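Local coordinates for protein Poly(A) RNA polymerase GLD2 (Rattus norvegicus, PDB 6LBK) that probably adds AMP units from ATP to the 3' ends of selected cytoplasmic mRNAs and certain microRNAs, as a metal-dependent terminal nucleotidyltransferase, at residues A[222-226]-A[227-231]; A[93-96]-A[97-101]; A[201-204]-A[205-209]; A[231-234]-A[235-239]. The protein carries 1 engineered substitution. All coordinates share one frame; numbering follows the deposited sequence.

Contact 1 (A[222-226]-A[227-231]); sequences GTLSS and YSLVL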
loop_
_atom_site.group_PDB
_atom_site.type_symbol
_atom_site.label_atom_id
_atom_site.label_comp_id
_atom_site.label_asym_id
_atom_site.label_seq_id
_atom_site.Cartn_x
_atom_site.Cartn_y
_atom_site.Cartn_z
ATOM N N GLY A 222 3.471 3.053 15.347
ATOM C CA GLY A 222 2.169 3.007 15.986
ATOM C C GLY A 222 0.968 3.476 15.172
ATOM O O GLY A 222 -0.162 3.334 15.653
ATOM N N THR A 223 1.163 3.999 13.950
ATOM C CA THR A 223 0.113 4.613 13.141
ATOM C C THR A 223 -0.277 3.736 11.942
ATOM O O THR A 223 -0.121 2.512 11.983
ATOM C CB THR A 223 0.574 6.018 12.739
ATOM O OG1 THR A 223 1.873 5.962 12.123
ATOM C CG2 THR A 223 0.591 6.958 13.951
ATOM N N LEU A 224 -0.811 4.365 10.874
ATOM C CA LEU A 224 -1.450 3.614 9.788
ATOM C C LEU A 224 -0.455 3.113 8.749
ATOM O O LEU A 224 0.295 3.898 8.164
ATOM C CB LEU A 224 -2.467 4.486 9.073
ATOM C CG LEU A 224 -3.688 4.963 9.829
ATOM C CD1 LEU A 224 -4.305 6.037 9.003
ATOM C CD2 LEU A 224 -4.615 3.772 9.981
ATOM N N SER A 225 -0.514 1.825 8.444
ATOM C CA SER A 225 0.334 1.306 7.388
ATOM C C SER A 225 -0.142 1.814 6.035
ATOM O O SER A 225 -1.318 2.142 5.849
ATOM C CB SER A 225 0.346 -0.226 7.392
ATOM O OG SER A 225 -0.916 -0.749 7.040
ATOM N N SER A 226 0.797 1.874 5.083
ATOM C CA SER A 226 0.450 2.297 3.734
ATOM C C SER A 226 -0.648 1.417 3.170
ATOM O O SER A 226 -1.555 1.904 2.482
ATOM C CB SER A 226 1.679 2.233 2.843
ATOM O OG SER A 226 2.508 3.360 3.051
ATOM N N TYR A 227 -0.573 0.110 3.452
ATOM C CA TYR A 227 -1.585 -0.828 2.977
ATOM C C TYR A 227 -2.943 -0.530 3.600
ATOM O O TYR A 227 -3.974 -0.617 2.920
ATOM C CB TYR A 227 -1.144 -2.256 3.279
ATOM C CG TYR A 227 -1.954 -3.369 2.641
ATOM C CD1 TYR A 227 -2.455 -3.251 1.348
ATOM C CD2 TYR A 227 -2.174 -4.573 3.324
ATOM C CE1 TYR A 227 -3.175 -4.295 0.753
ATOM C CE2 TYR A 227 -2.890 -5.618 2.742
ATOM C CZ TYR A 227 -3.384 -5.472 1.445
ATOM O OH TYR A 227 -4.082 -6.514 0.855
ATOM N N SER A 228 -2.967 -0.190 4.894
ATOM C CA SER A 228 -4.228 0.197 5.520
ATOM C C SER A 228 -4.830 1.397 4.819
ATOM O O SER A 228 -6.017 1.401 4.481
ATOM C CB SER A 228 -4.013 0.517 6.988
ATOM O OG SER A 228 -3.705 -0.660 7.700
ATOM N N LEU A 229 -4.012 2.420 4.563
ATOM C CA LEU A 229 -4.503 3.615 3.882
ATOM C C LEU A 229 -5.044 3.282 2.504
ATOM O O LEU A 229 -6.102 3.776 2.115
ATOM C CB LEU A 229 -3.400 4.657 3.757
ATOM C CG LEU A 229 -3.206 5.718 4.808
ATOM C CD1 LEU A 229 -2.024 6.490 4.346
ATOM C CD2 LEU A 229 -4.433 6.615 4.884
ATOM N N VAL A 230 -4.266 2.552 1.707
ATOM C CA VAL A 230 -4.691 2.172 0.362
ATOM C C VAL A 230 -6.018 1.469 0.422
ATOM O O VAL A 230 -6.894 1.702 -0.408
ATOM C CB VAL A 230 -3.626 1.290 -0.334
ATOM C CG1 VAL A 230 -4.138 0.851 -1.686
ATOM C CG2 VAL A 230 -2.335 2.067 -0.519
ATOM N N LEU A 231 -6.185 0.581 1.384
ATOM C CA LEU A 231 -7.457 -0.118 1.517
ATOM C C LEU A 231 -8.547 0.841 1.947
ATOM O O LEU A 231 -9.703 0.650 1.586
ATOM C CB LEU A 231 -7.325 -1.283 2.516
ATOM C CG LEU A 231 -6.449 -2.508 2.167
ATOM C CD1 LEU A 231 -6.488 -3.589 3.262
ATOM C CD2 LEU A 231 -6.799 -3.133 0.829
#

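Contact 2 (A[93-96]-A[97-101]); sequences LFLV and GSSLN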
loop_
_atom_site.group_PDB
_atom_site.type_symbol
_atom_site.label_atom_id
_atom_site.label_comp_id
_atom_site.label_asym_id
_atom_site.label_seq_id
_atom_site.Cartn_x
_atom_site.Cartn_y
_atom_site.Cartn_z
ATOM N N LEU A 93 12.443 -14.729 -6.358
ATOM C CA LEU A 93 12.381 -13.439 -5.680
ATOM C C LEU A 93 11.389 -12.530 -6.403
ATOM O O LEU A 93 11.558 -12.243 -7.598
ATOM C CB LEU A 93 13.768 -12.804 -5.668
ATOM C CG LEU A 93 13.990 -11.636 -4.729
ATOM C CD1 LEU A 93 13.523 -12.092 -3.394
ATOM C CD2 LEU A 93 15.473 -11.279 -4.717
ATOM N N PHE A 94 10.370 -12.062 -5.683
ATOM C CA PHE A 94 9.279 -11.297 -6.277
ATOM C C PHE A 94 9.301 -9.855 -5.807
ATOM O O PHE A 94 9.362 -9.599 -4.597
ATOM C CB PHE A 94 7.929 -11.906 -5.918
ATOM C CG PHE A 94 7.614 -13.147 -6.659
ATOM C CD1 PHE A 94 8.169 -14.357 -6.288
ATOM C CD2 PHE A 94 6.725 -13.115 -7.708
ATOM C CE1 PHE A 94 7.839 -15.519 -6.974
ATOM C CE2 PHE A 94 6.404 -14.268 -8.411
ATOM C CZ PHE A 94 6.958 -15.474 -8.045
ATOM N N LEU A 95 9.178 -8.915 -6.745
ATOM C CA LEU A 95 8.823 -7.554 -6.347
ATOM C C LEU A 95 7.363 -7.530 -5.944
ATOM O O LEU A 95 6.524 -8.123 -6.624
ATOM C CB LEU A 95 9.052 -6.556 -7.473
ATOM C CG LEU A 95 10.293 -5.669 -7.317
ATOM C CD1 LEU A 95 10.422 -4.667 -8.455
ATOM C CD2 LEU A 95 10.277 -4.963 -5.999
ATOM N N VAL A 96 7.072 -6.882 -4.814
ATOM C CA VAL A 96 5.731 -6.780 -4.247
ATOM C C VAL A 96 5.516 -5.366 -3.693
ATOM O O VAL A 96 6.457 -4.590 -3.516
ATOM C CB VAL A 96 5.532 -7.831 -3.133
ATOM C CG1 VAL A 96 5.598 -9.225 -3.704
ATOM C CG2 VAL A 96 6.607 -7.665 -2.051
ATOM N N GLY A 97 4.254 -5.016 -3.436
ATOM C CA GLY A 97 3.961 -3.759 -2.766
ATOM C C GLY A 97 3.954 -2.547 -3.688
ATOM O O GLY A 97 3.635 -2.635 -4.880
ATOM N N SER A 98 4.325 -1.390 -3.112
ATOM C CA SER A 98 4.276 -0.125 -3.845
ATOM C C SER A 98 5.077 -0.154 -5.141
ATOM O O SER A 98 4.711 0.529 -6.109
ATOM C CB SER A 98 4.779 0.991 -2.958
ATOM O OG SER A 98 3.920 1.107 -1.829
ATOM N N SER A 99 6.180 -0.914 -5.182
ATOM C CA SER A 99 6.983 -0.971 -6.399
ATOM C C SER A 99 6.181 -1.498 -7.576
ATOM O O SER A 99 6.384 -1.060 -8.712
ATOM C CB SER A 99 8.222 -1.821 -6.162
ATOM O OG SER A 99 8.938 -1.285 -5.063
ATOM N N LEU A 100 5.195 -2.344 -7.323
ATOM C CA LEU A 100 4.471 -2.949 -8.423
ATOM C C LEU A 100 2.949 -2.839 -8.345
ATOM O O LEU A 100 2.297 -3.050 -9.370
ATOM C CB LEU A 100 4.879 -4.427 -8.529
ATOM C CG LEU A 100 5.278 -4.890 -9.915
ATOM C CD1 LEU A 100 6.191 -3.875 -10.611
ATOM C CD2 LEU A 100 6.015 -6.194 -9.678
ATOM N N ASN A 101 2.367 -2.454 -7.206
ATOM C CA ASN A 101 0.909 -2.412 -7.075
ATOM C C ASN A 101 0.276 -1.175 -7.710
ATOM O O ASN A 101 -0.921 -0.962 -7.530
ATOM C CB ASN A 101 0.499 -2.489 -5.592
ATOM C CG ASN A 101 0.873 -1.241 -4.804
ATOM O OD1 ASN A 101 1.185 -0.202 -5.377
ATOM N ND2 ASN A 101 0.898 -1.361 -3.489
#

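Contact 3 (A[201-204]-A[205-209]); sequences RPLV and LVIKK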
loop_
_atom_site.group_PDB
_atom_site.type_symbol
_atom_site.label_atom_id
_atom_site.label_comp_id
_atom_site.label_asym_id
_atom_site.label_seq_id
_atom_site.Cartn_x
_atom_site.Cartn_y
_atom_site.Cartn_z
ATOM N N ARG A 201 -5.144 6.443 -8.641
ATOM C CA ARG A 201 -3.721 6.616 -8.344
ATOM C C ARG A 201 -3.379 8.027 -7.873
ATOM O O ARG A 201 -2.648 8.151 -6.871
ATOM C CB ARG A 201 -2.870 6.192 -9.547
ATOM C CG ARG A 201 -2.708 4.652 -9.632
ATOM C CD ARG A 201 -2.029 4.188 -10.942
ATOM N NE ARG A 201 -0.590 4.458 -10.935
ATOM C CZ ARG A 201 0.035 5.262 -11.788
ATOM N NH1 ARG A 201 -0.637 5.876 -12.752
ATOM N NH2 ARG A 201 1.341 5.456 -11.683
ATOM N N PRO A 202 -3.853 9.120 -8.513
ATOM C CA PRO A 202 -3.579 10.458 -7.947
ATOM C C PRO A 202 -4.099 10.639 -6.532
ATOM O O PRO A 202 -3.417 11.235 -5.678
ATOM C CB PRO A 202 -4.284 11.409 -8.930
ATOM C CG PRO A 202 -4.316 10.659 -10.218
ATOM C CD PRO A 202 -4.522 9.218 -9.826
ATOM N N LEU A 203 -5.289 10.113 -6.251
ATOM C CA LEU A 203 -5.854 10.279 -4.924
ATOM C C LEU A 203 -5.038 9.518 -3.901
ATOM O O LEU A 203 -4.693 10.046 -2.839
ATOM C CB LEU A 203 -7.291 9.780 -4.904
ATOM C CG LEU A 203 -7.954 10.182 -3.591
ATOM C CD1 LEU A 203 -8.355 11.708 -3.678
ATOM C CD2 LEU A 203 -9.118 9.284 -3.157
ATOM N N VAL A 204 -4.714 8.263 -4.210
ATOM C CA VAL A 204 -3.944 7.461 -3.275
ATOM C C VAL A 204 -2.594 8.112 -3.005
ATOM O O VAL A 204 -2.119 8.133 -1.862
ATOM C CB VAL A 204 -3.813 6.023 -3.804
ATOM C CG1 VAL A 204 -2.606 5.329 -3.192
ATOM C CG2 VAL A 204 -5.123 5.221 -3.538
ATOM N N LEU A 205 -1.966 8.679 -4.035
ATOM C CA LEU A 205 -0.628 9.232 -3.848
ATOM C C LEU A 205 -0.670 10.478 -2.962
ATOM O O LEU A 205 0.138 10.619 -2.031
ATOM C CB LEU A 205 0.016 9.532 -5.207
ATOM C CG LEU A 205 1.459 10.036 -5.401
ATOM C CD1 LEU A 205 1.815 11.360 -4.706
ATOM C CD2 LEU A 205 2.415 8.930 -4.992
ATOM N N VAL A 206 -1.579 11.416 -3.259
ATOM C CA VAL A 206 -1.647 12.618 -2.428
ATOM C C VAL A 206 -1.995 12.245 -0.996
ATOM O O VAL A 206 -1.497 12.848 -0.043
ATOM C CB VAL A 206 -2.657 13.632 -3.000
ATOM C CG1 VAL A 206 -4.112 13.096 -2.895
ATOM C CG2 VAL A 206 -2.518 14.949 -2.276
ATOM N N ILE A 207 -2.810 11.208 -0.824
ATOM C CA ILE A 207 -3.210 10.773 0.504
ATOM C C ILE A 207 -2.048 10.107 1.249
ATOM O O ILE A 207 -1.864 10.330 2.454
ATOM C CB ILE A 207 -4.436 9.865 0.352
ATOM C CG1 ILE A 207 -5.653 10.750 -0.014
ATOM C CG2 ILE A 207 -4.656 9.071 1.587
ATOM C CD1 ILE A 207 -6.958 9.991 -0.244
ATOM N N LYS A 208 -1.229 9.309 0.554
ATOM C CA LYS A 208 -0.012 8.767 1.166
ATOM C C LYS A 208 0.927 9.890 1.602
ATOM O O LYS A 208 1.435 9.887 2.728
ATOM C CB LYS A 208 0.713 7.844 0.183
ATOM C CG LYS A 208 0.339 6.378 0.217
ATOM C CD LYS A 208 1.179 5.669 -0.816
ATOM C CE LYS A 208 0.983 4.180 -0.810
ATOM N NZ LYS A 208 2.211 3.481 -1.296
ATOM N N LYS A 209 1.189 10.856 0.712
ATOM C CA LYS A 209 2.056 11.970 1.097
ATOM C C LYS A 209 1.462 12.728 2.274
ATOM O O LYS A 209 2.178 13.122 3.198
ATOM C CB LYS A 209 2.302 12.923 -0.082
ATOM C CG LYS A 209 3.086 12.319 -1.267
ATOM C CD LYS A 209 4.470 11.836 -0.818
ATOM C CE LYS A 209 5.288 11.253 -1.957
ATOM N NZ LYS A 209 6.553 10.616 -1.464
#

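Contact 4 (A[231-234]-A[235-239]); sequences LMVL and HYLQT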
loop_
_atom_site.group_PDB
_atom_site.type_symbol
_atom_site.label_atom_id
_atom_site.label_comp_id
_atom_site.label_asym_id
_atom_site.label_seq_id
_atom_site.Cartn_x
_atom_site.Cartn_y
_atom_site.Cartn_z
ATOM N N LEU A 231 -6.185 0.581 1.384
ATOM C CA LEU A 231 -7.457 -0.118 1.517
ATOM C C LEU A 231 -8.547 0.841 1.947
ATOM O O LEU A 231 -9.703 0.650 1.586
ATOM C CB LEU A 231 -7.325 -1.283 2.516
ATOM C CG LEU A 231 -6.449 -2.508 2.167
ATOM C CD1 LEU A 231 -6.488 -3.589 3.262
ATOM C CD2 LEU A 231 -6.799 -3.133 0.829
ATOM N N MET A 232 -8.195 1.903 2.679
ATOM C CA MET A 232 -9.201 2.853 3.137
ATOM C C MET A 232 -9.651 3.777 2.005
ATOM O O MET A 232 -10.847 4.065 1.863
ATOM C CB MET A 232 -8.648 3.655 4.299
ATOM C CG MET A 232 -8.633 2.915 5.628
ATOM S SD MET A 232 -7.535 3.747 6.822
ATOM C CE MET A 232 -8.302 5.337 7.036
ATOM N N VAL A 233 -8.691 4.265 1.208
ATOM C CA VAL A 233 -9.014 4.991 -0.021
ATOM C C VAL A 233 -9.898 4.137 -0.916
ATOM O O VAL A 233 -10.932 4.601 -1.398
ATOM C CB VAL A 233 -7.733 5.420 -0.758
ATOM C CG1 VAL A 233 -8.070 6.172 -2.008
ATOM C CG2 VAL A 233 -6.854 6.257 0.107
ATOM N N LEU A 234 -9.481 2.887 -1.195
ATOM C CA LEU A 234 -10.287 2.019 -2.061
ATOM C C LEU A 234 -11.676 1.771 -1.471
ATOM O O LEU A 234 -12.667 1.751 -2.207
ATOM C CB LEU A 234 -9.576 0.683 -2.341
ATOM C CG LEU A 234 -8.206 0.588 -3.045
ATOM C CD1 LEU A 234 -7.877 -0.848 -3.314
ATOM C CD2 LEU A 234 -8.163 1.354 -4.372
ATOM N N HIS A 235 -11.779 1.601 -0.150
ATOM C CA HIS A 235 -13.088 1.488 0.484
ATOM C C HIS A 235 -13.924 2.761 0.280
ATOM O O HIS A 235 -15.119 2.686 -0.049
ATOM C CB HIS A 235 -12.906 1.185 1.963
ATOM C CG HIS A 235 -14.165 1.283 2.754
ATOM N ND1 HIS A 235 -15.119 0.294 2.750
ATOM C CD2 HIS A 235 -14.655 2.280 3.522
ATOM C CE1 HIS A 235 -16.137 0.663 3.504
ATOM N NE2 HIS A 235 -15.882 1.867 3.980
ATOM N N TYR A 236 -13.320 3.940 0.490
ATOM C CA TYR A 236 -14.049 5.193 0.277
ATOM C C TYR A 236 -14.581 5.265 -1.148
ATOM O O TYR A 236 -15.743 5.640 -1.373
ATOM C CB TYR A 236 -13.177 6.438 0.589
ATOM C CG TYR A 236 -13.874 7.764 0.190
ATOM C CD1 TYR A 236 -15.062 8.190 0.820
ATOM C CD2 TYR A 236 -13.355 8.575 -0.827
ATOM C CE1 TYR A 236 -15.722 9.409 0.422
ATOM C CE2 TYR A 236 -14.005 9.779 -1.211
ATOM C CZ TYR A 236 -15.178 10.175 -0.592
ATOM O OH TYR A 236 -15.762 11.324 -0.997
ATOM N N LEU A 237 -13.744 4.907 -2.120
ATOM C CA LEU A 237 -14.176 4.881 -3.510
ATOM C C LEU A 237 -15.223 3.804 -3.763
ATOM O O LEU A 237 -16.022 3.945 -4.694
ATOM C CB LEU A 237 -12.970 4.668 -4.427
ATOM C CG LEU A 237 -11.860 5.729 -4.473
ATOM C CD1 LEU A 237 -10.701 5.262 -5.407
ATOM C CD2 LEU A 237 -12.410 7.103 -4.893
ATOM N N GLN A 238 -15.261 2.748 -2.943
ATOM C CA GLN A 238 -16.168 1.630 -3.187
ATOM C C GLN A 238 -17.574 1.872 -2.670
ATOM O O GLN A 238 -18.523 1.272 -3.182
ATOM C CB GLN A 238 -15.609 0.359 -2.553
ATOM C CG GLN A 238 -14.626 -0.402 -3.422
ATOM C CD GLN A 238 -14.034 -1.588 -2.691
ATOM O OE1 GLN A 238 -13.868 -1.549 -1.469
ATOM N NE2 GLN A 238 -13.737 -2.661 -3.425
ATOM N N THR A 239 -17.725 2.749 -1.686
ATOM C CA THR A 239 -18.987 2.941 -0.994
ATOM C C THR A 239 -19.656 4.285 -1.287
ATOM O O THR A 239 -20.701 4.588 -0.694
ATOM C CB THR A 239 -18.735 2.755 0.498
ATOM O OG1 THR A 239 -17.532 3.455 0.833
ATOM C CG2 THR A 239 -18.571 1.283 0.833
#

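Contact 1 (A[222-226]-A[227-231])
The hydroxyls of S225 and S228 meet end on, OG to OG at 2.9 Å, in a hydrogen bond whose direction is left open. S225 is the N-cap of helix 226-239, and its OG stands between its own backbone N and carbonyl carbon (chi1 67°), which brings it round toward the first turn. S228 OG has a second hydroxyl partner, T337 OG1. On another side of this turn, L224 and L229 cross at about a right angle and touch only loosely through methyls, CD1 of L224 to CD2 of L229 at 4.2 Å; L224 also packs on I350 of helix 344-363, and L229 on I207 and A211 of helix 200-213. The Y227 ring swings away from the cap, CG anti to its backbone N (chi1 -170°), with CD1 of L231 4.0 Å above the ring plane, over its centre, a CH-pi contact one turn further along; its OH bonds to E330. Beneath the side chains the helix begins with L229 N to S225 O (3.0 Å) and V230 N to S226 O (2.9 Å). V230 CG2 leans back onto S226 O, 3.1 Å away. The chemistry is thus divided: the leucine methyls pack on helices 200-213 and 344-363, while linked serine and threonine hydroxyls tie the start of the helix to a neighbouring loop.

Contact 2 (A[93-96]-A[97-101])
L95 and L100 supply the main apolar contact, at the point where strand 91-96 gives way to the following loop. One methyl of L100, CD2, does the touching: it rests on L95 CB at 3.8 Å and on the carbonyl O of L95 at 3.6 Å, so the branch lies against the strand backbone as much as against the side chain. The other end of L95 reaches a different residue, its CD2 lying alongside S99 CB at 3.8 Å. Helix 67-85 covers this same cluster, with K73 against L95 and L70 against L100. The side chain of V96 is directed away from the loop, toward D111 and helix 182-194.

The sequence V96-G97-S98-S99 matches the glycine-serine motif of polymerase-beta-like nucleotidyltransferases, which in relatives follows the first strand of the palm and lies next to the nucleotide phosphates. Of the probable magnesium ligands, D109 lies just ahead of strand 110-116 and D111 near its start, and V96 pairs with D111 through the backbone.

Polar bonds fold the loop back on itself without crossing to the strand residues. G97 O takes two amides, L100 N at 2.9 Å and N101 N at 2.7 Å, which together close a single helix-like turn. G97 enters it with a positive phi of 82°, and its N is held by T187 OG1. Farther along, N101 OD1 accepts from F103 N in an Asx turn. While S99 CB meets L95, its OG stands beside its own backbone N, anti to the carbonyl carbon (chi1 -56°), and has a weak bond to K73 NZ.

Contact 3 (A[201-204]-A[205-209])
I207 lies back over L203, one turn earlier in the alpha-helix 200-213, and the pair shows the i to i+4 packing of a helix that is buried among others in the helical part of the enzyme. CB of I207 lies in front of the carbonyl oxygen of L203, 3.2 Å from that O. The next atom, CG1, remains on the same oxygen at 3.1 Å; chi1 (-73°) places it beside the backbone N, on the side facing the preceding turn. With chi2 extended at 178°, CD1 stays close to this oxygen while reaching the branch point of L203, 3.5 Å from CG and 3.7 Å from CD2. The two side chains run aslant to each other, with the isoleucine tip pressed onto the leucine fork. L287 of helix 283-297 packs on both, as does V233 of helix 226-239.

Under these side chains run four backbone bonds, from L205, V206, I207 and K208 to the carbonyls four residues before; the last, K208 N to V204 O, is the shortest at 2.8 Å. On another side of the helix, P202 and V206 meet helix 51-63. Polar ends reach the loop around F103, R201 NE bonding to G102 O and the extended K208 chain carrying NZ to F103 O, while R201 NH2 bonds to Q64 OE1. V206 turns its CG1 into the position between its backbone N and carbonyl carbon, where that methyl lies 3.1 Å from L203 O and 3.4 Å from P202 O.

Contact 4 (A[231-234]-A[235-239])
Q238 passes its side chain across the oxygen end of the L234 carbonyl, one turn back in helix 226-239: CG is 3.2 Å from L234 O, and CD and OE1 follow it past the same oxygen. The far end is anchored by the amide, whose NE2 donates to the carbonyls of P246 and V307. The backbone bond from Q238 N to L234 O is weak, bent to 122° at the hydrogen, in contrast to the straighter L237 N to V233 O (2.9 Å) just before it.

H235 stands on a different side, with its CB in front of L231 O, 3.3 Å away. Its CG is anti to the backbone N (chi1 170°), which leads the ring away from the preceding turn, and NE2 pairs with Y293 OH. One face of this imidazole takes T239 OG1, 3.9 Å above the plane and displaced toward the rim. The same hydroxyl donates to H235 O at 2.7 Å, while Q238 N reaches that oxygen from the opposite face of the carbonyl plane, so two firm donors grip it.

Apolar side chains meet loosely, V233 CG1 to L237 CD1 at 4.4 Å, and V233 is also packed by L203 and F290. M232 O accepts from both Y236 N and Y294 OH, a link to helix 283-297. The threonine hydroxyl bond to the carbonyl four residues back is common in alpha-helices; the i to i+3 bond of Q238 N to H235 O, beside its weak i to i+4 bond, is what resembles a 3-10 turn in this part of a helix packed against helices 200-213 and 283-297.

Contacts 1 and 4 share L231 and follow one another along helix 226-239, their centres about 13 Å apart. Contact 3, on helix 200-213, lies against both: V230 CG2 is 3.9 Å from K208 CE, and V233 CG1 is 3.5 Å from both V204 CG2 and L203 CD2. Contact 2 belongs to the palm and approaches this helical pair through S98 OG and K208 NZ, 3.0 Å apart. The probable metal ligands lie at this junction: the side chain of D111 is about 4 Å from that of V96 and about 8 Å from those of S226 and K208. Contact 4 lies away from the site, its centre about 21 Å from that of contact 2.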